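PDB 3IAL: prolyl-tRNA synthetase from Giardia lamblia ATCC 50803, which probably catalyses the ATP-dependent attachment of L-proline to tRNA(Pro), and is captured here with the prolyl-adenylate intermediate. Local coordinates for residues R461-T466 and V500-G505; Q76-T81 and I145-T150. All blocks are in the same frame, centred on the assembly; numbering follows the deposited sequence.

Overall arrangement
The two contacts sit in separate parts of the chain, with centres about 42 Å apart and nearest atoms about 32 Å apart, and they do not touch. Interaction 2 comes first along the sequence: it ties the segment that follows helix 52-71 to strand 143-152 of the class II catalytic core, with the side chain of Gln147 about 8 Å from the bound prolyl-adenylate and the second subunit packed alongside. Interaction 1 belongs to the C-terminal ProRS domain, where a loop folds onto strand 459-464, and no other protein chain of the assembly reaches it. One contact therefore lies in the catalytic core beside the dimer interface, while the other packs a loop on a strand within the C-terminal domain.

Interaction 1: R461-T466 and V500-G505; sequences RFPFYT and VCALSG
A cysteine-centred turn of the C-terminal ProRS domain, in the loop that connects strands 485-489 and 510-515, settles here on the end of strand 459-464. Cys501 SG, anti to its own backbone N (chi1 172°), accepts N-H bonds from Leu503 N and Ser504 N, both at 3.4 Å. Two successive amides pointing at one sulfur recall the knuckle turns of rubredoxin-type proteins, though the likeness concerns the backbone and implies no metal. The turn is joined to the strand by a nearly straight bond from Ala502 N to Pro463 O (2.9 Å, 169° at the hydrogen), the donor standing above the carbonyl plane. The same oxygen receives a CA-H contact from Cys501.

Beyond the backbone, the sulfur sits beside two neighbouring rings. It meets Phe464 obliquely, 3.6 Å from CD1, and approaches the Tyr465 ring at its edge. Leu503 CD1 touches both Phe462 CE1 and Phe464 CE1, each at 3.9 Å, crossing Phe462 at about a right angle. Next to it, Ala502 CB rests against Phe462 CB. Helix 446-455 extends this packing through Ile449, which touches both Phe462 and Leu503, while Trp474 of helix 472-482 meets Tyr465 and Leu503. Two N-H groups aimed at the buried sulfur probably hold its chi1 torsion, and they would tend to stabilise negative charge on it.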
# COMPACT_ATOMS: atom_id res chain seq x y z
N ARG B 461 38.88 -0.20 -3.82
CA ARG B 461 39.10 -0.56 -2.43
C ARG B 461 40.57 -0.35 -2.10
O ARG B 461 41.44 -0.77 -2.85
CB ARG B 461 38.70 -2.02 -2.22
CG ARG B 461 38.74 -2.50 -0.78
CD ARG B 461 38.28 -3.93 -0.73
NE ARG B 461 38.38 -4.53 0.60
CZ ARG B 461 39.45 -5.19 1.06
NH1 ARG B 461 40.54 -5.32 0.32
NH2 ARG B 461 39.42 -5.71 2.28
N PHE B 462 40.85 0.31 -0.99
CA PHE B 462 42.22 0.66 -0.65
C PHE B 462 42.41 0.83 0.85
O PHE B 462 41.54 1.38 1.53
CB PHE B 462 42.66 1.94 -1.38
CG PHE B 462 41.83 3.17 -1.05
CD1 PHE B 462 42.27 4.08 -0.10
CD2 PHE B 462 40.65 3.43 -1.72
CE1 PHE B 462 41.53 5.22 0.19
CE2 PHE B 462 39.91 4.57 -1.44
CZ PHE B 462 40.34 5.47 -0.48
N PRO B 463 43.56 0.35 1.38
CA PRO B 463 43.83 0.61 2.80
C PRO B 463 44.01 2.11 3.02
O PRO B 463 44.55 2.81 2.14
CB PRO B 463 45.12 -0.17 3.09
CG PRO B 463 45.71 -0.50 1.75
CD PRO B 463 44.63 -0.40 0.71
N PHE B 464 43.55 2.60 4.16
CA PHE B 464 43.50 4.03 4.43
C PHE B 464 43.76 4.29 5.91
O PHE B 464 43.38 3.48 6.76
CB PHE B 464 42.14 4.58 3.99
CG PHE B 464 42.03 6.08 4.00
CD1 PHE B 464 42.84 6.85 3.18
CD2 PHE B 464 41.09 6.71 4.80
CE1 PHE B 464 42.73 8.25 3.18
CE2 PHE B 464 40.97 8.09 4.81
CZ PHE B 464 41.79 8.86 4.00
N TYR B 465 44.38 5.43 6.22
CA TYR B 465 44.93 5.69 7.55
C TYR B 465 43.94 6.14 8.64
O TYR B 465 44.31 6.16 9.81
CB TYR B 465 46.07 6.71 7.44
CG TYR B 465 45.62 8.15 7.40
CD1 TYR B 465 45.59 8.92 8.57
CD2 TYR B 465 45.20 8.74 6.21
CE1 TYR B 465 45.18 10.24 8.55
CE2 TYR B 465 44.78 10.06 6.19
CZ TYR B 465 44.78 10.80 7.36
OH TYR B 465 44.35 12.11 7.34
N THR B 466 42.72 6.52 8.27
CA THR B 466 41.77 7.03 9.25
C THR B 466 40.30 6.86 8.83
O THR B 466 39.98 6.85 7.64
CB THR B 466 42.01 8.53 9.53
OG1 THR B 466 41.18 8.95 10.61
CG2 THR B 466 41.69 9.38 8.29
N VAL B 500 49.79 -0.52 4.95
CA VAL B 500 49.94 0.94 4.94
C VAL B 500 48.86 1.59 4.09
O VAL B 500 48.35 1.00 3.14
CB VAL B 500 51.33 1.38 4.42
CG1 VAL B 500 52.44 0.91 5.40
CG2 VAL B 500 51.57 0.88 2.99
N CYS B 501 48.53 2.83 4.45
CA CYS B 501 47.55 3.63 3.73
C CYS B 501 48.03 3.90 2.32
O CYS B 501 49.14 4.39 2.12
CB CYS B 501 47.33 4.95 4.47
SG CYS B 501 46.31 6.19 3.62
N ALA B 502 47.17 3.60 1.34
CA ALA B 502 47.47 3.83 -0.08
C ALA B 502 47.77 5.29 -0.44
O ALA B 502 48.42 5.55 -1.45
CB ALA B 502 46.31 3.34 -0.95
N LEU B 503 47.28 6.23 0.36
CA LEU B 503 47.36 7.64 -0.01
C LEU B 503 48.41 8.44 0.76
O LEU B 503 49.11 9.25 0.17
CB LEU B 503 45.98 8.29 0.12
CG LEU B 503 44.86 7.62 -0.69
CD1 LEU B 503 43.58 8.42 -0.60
CD2 LEU B 503 45.26 7.42 -2.17
N SER B 504 48.53 8.20 2.06
CA SER B 504 49.43 8.97 2.94
C SER B 504 50.72 8.25 3.28
O SER B 504 51.70 8.89 3.67
CB SER B 504 48.71 9.31 4.25
OG SER B 504 48.43 8.14 5.00
N GLY B 505 50.73 6.92 3.15
CA GLY B 505 51.87 6.11 3.58
C GLY B 505 51.86 5.74 5.06
O GLY B 505 52.68 4.93 5.50

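Interaction 2: Q76-T81 and I145-T150; sequences QILFPT and IHQTCT. With GOL (glycerol), chain G.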
# COMPACT_ATOMS: atom_id res chain seq x y z
N GLN B 76 3.22 -1.34 10.87
CA GLN B 76 2.98 -0.38 9.82
C GLN B 76 2.02 0.69 10.32
O GLN B 76 1.07 0.40 11.05
CB GLN B 76 2.42 -1.04 8.55
CG GLN B 76 2.56 -0.10 7.34
CD GLN B 76 2.32 -0.78 6.00
OE1 GLN B 76 2.11 -1.98 5.94
NE2 GLN B 76 2.33 -0.00 4.93
N ILE B 77 2.30 1.93 9.94
CA ILE B 77 1.47 3.07 10.26
C ILE B 77 1.43 4.00 9.07
O ILE B 77 2.07 3.74 8.04
CB ILE B 77 2.03 3.84 11.48
CG1 ILE B 77 3.40 4.46 11.17
CG2 ILE B 77 2.14 2.92 12.69
CD1 ILE B 77 3.92 5.33 12.29
N LEU B 78 0.69 5.10 9.19
CA LEU B 78 0.77 6.18 8.21
C LEU B 78 0.60 7.56 8.85
O LEU B 78 -0.39 7.81 9.56
CB LEU B 78 -0.26 6.00 7.09
CG LEU B 78 -0.19 7.03 5.94
CD1 LEU B 78 1.17 6.95 5.24
CD2 LEU B 78 -1.30 6.81 4.92
N PHE B 79 1.58 8.42 8.58
CA PHE B 79 1.57 9.81 9.00
C PHE B 79 1.05 10.67 7.85
O PHE B 79 1.11 10.25 6.70
CB PHE B 79 2.99 10.27 9.38
CG PHE B 79 3.30 10.15 10.84
CD1 PHE B 79 3.42 8.91 11.44
CD2 PHE B 79 3.45 11.28 11.63
CE1 PHE B 79 3.69 8.79 12.80
CE2 PHE B 79 3.73 11.18 12.97
CZ PHE B 79 3.85 9.93 13.56
N PRO B 80 0.55 11.89 8.17
CA PRO B 80 0.23 12.90 7.16
C PRO B 80 1.44 13.31 6.34
O PRO B 80 2.58 13.18 6.79
CB PRO B 80 -0.23 14.09 8.00
CG PRO B 80 -0.71 13.51 9.26
CD PRO B 80 0.19 12.35 9.52
N THR B 81 1.18 13.80 5.14
CA THR B 81 2.21 14.25 4.22
C THR B 81 2.79 15.59 4.64
O THR B 81 3.95 15.90 4.36
CB THR B 81 1.63 14.40 2.80
OG1 THR B 81 1.04 13.15 2.40
CG2 THR B 81 2.69 14.82 1.78
N ILE B 145 8.01 1.33 14.29
CA ILE B 145 7.03 1.56 13.25
C ILE B 145 7.68 1.72 11.88
O ILE B 145 8.89 1.83 11.77
CB ILE B 145 6.10 2.75 13.58
CG1 ILE B 145 6.88 4.04 13.86
CG2 ILE B 145 5.21 2.41 14.81
CD1 ILE B 145 7.40 4.75 12.65
N HIS B 146 6.86 1.71 10.84
CA HIS B 146 7.32 2.00 9.49
C HIS B 146 6.13 2.42 8.65
O HIS B 146 4.99 2.10 9.00
CB HIS B 146 8.02 0.80 8.87
CG HIS B 146 7.10 -0.34 8.57
ND1 HIS B 146 6.53 -0.53 7.33
CD2 HIS B 146 6.63 -1.34 9.35
CE1 HIS B 146 5.76 -1.60 7.36
NE2 HIS B 146 5.80 -2.10 8.58
N GLN B 147 6.40 3.13 7.56
CA GLN B 147 5.36 3.53 6.63
C GLN B 147 5.87 3.50 5.20
O GLN B 147 7.03 3.78 4.93
CB GLN B 147 4.82 4.91 6.96
CG GLN B 147 5.81 6.05 6.81
CD GLN B 147 5.19 7.38 7.19
OE1 GLN B 147 4.07 7.42 7.69
NE2 GLN B 147 5.93 8.47 6.95
N THR B 148 4.97 3.15 4.29
CA THR B 148 5.23 3.15 2.87
C THR B 148 4.46 4.33 2.35
O THR B 148 3.26 4.43 2.57
CB THR B 148 4.70 1.87 2.21
OG1 THR B 148 5.46 0.76 2.69
CG2 THR B 148 4.79 1.96 0.68
N CYS B 149 5.16 5.24 1.69
CA CYS B 149 4.54 6.50 1.27
C CYS B 149 5.48 7.18 0.29
O CYS B 149 6.49 6.61 -0.11
CB CYS B 149 4.30 7.41 2.48
SG CYS B 149 5.83 8.04 3.28
N THR B 150 5.14 8.41 -0.09
CA THR B 150 6.05 9.21 -0.90
C THR B 150 6.59 10.35 -0.05
O THR B 150 5.91 10.83 0.88
CB THR B 150 5.39 9.70 -2.21
OG1 THR B 150 4.49 10.78 -1.96
CG2 THR B 150 4.66 8.56 -2.89
C1 GOL G . 0.30 11.61 -0.77
O1 GOL G . -0.96 11.46 -1.34
C2 GOL G . 1.02 10.28 -0.85
O2 GOL G . 0.17 9.17 -0.68
C3 GOL G . 2.03 10.27 0.26
O3 GOL G . 2.89 11.38 0.14
O HOH W 1 2.20 2.77 5.45
O HOH W 2 5.38 11.42 7.53
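Ile77 N donates a hydrogen bond to His146 O (2.9 Å), nearly along the C=O axis, and Gln76 CA brings a C-H contact to the same oxygen. That CA also sits over one face of the His146 ring, 3.8 Å from its centroid, a CH-pi contact made possible because the imidazole turns back between backbone N and carbonyl carbon (chi1 68°). Ile77 CD1 reaches Ile145 CD1 at 3.5 Å. Further along, the extended Gln147 side chain runs out to the loop: OE1 accepts a hydrogen bond from Phe79 N (2.8 Å, 160° at the hydrogen), lying near the plane of the Phe79 ring at its edge.

Gln76 and His146 make the parallel bridge that adds the short strand 75-76 to strand 143-152 of the class II synthetase sheet. Helix 52-71 with the extended segment after it, ending at Pro80, is consistent with motif 1, the dimer-interface element of this class, and Leu78 makes backbone hydrogen bonds to the second subunit.

Beyond the bridge water 1 links the two segments, accepting from Gln76 NE2 and Thr148 N and donating to Ile77 O (2.8 Å). Glu172 on strand 167-177 accepts from Gln147 NE2, fixing which way the amide is turned. Asn171 ND2 bonds His146 ND1, and Thr148 OG1 bonds both Asn171 and Glu66. A glycerol, probably from the crystallisation liquor, places O3 2.7 Å from Thr150 OG1 and also bonds Thr150 of the second subunit.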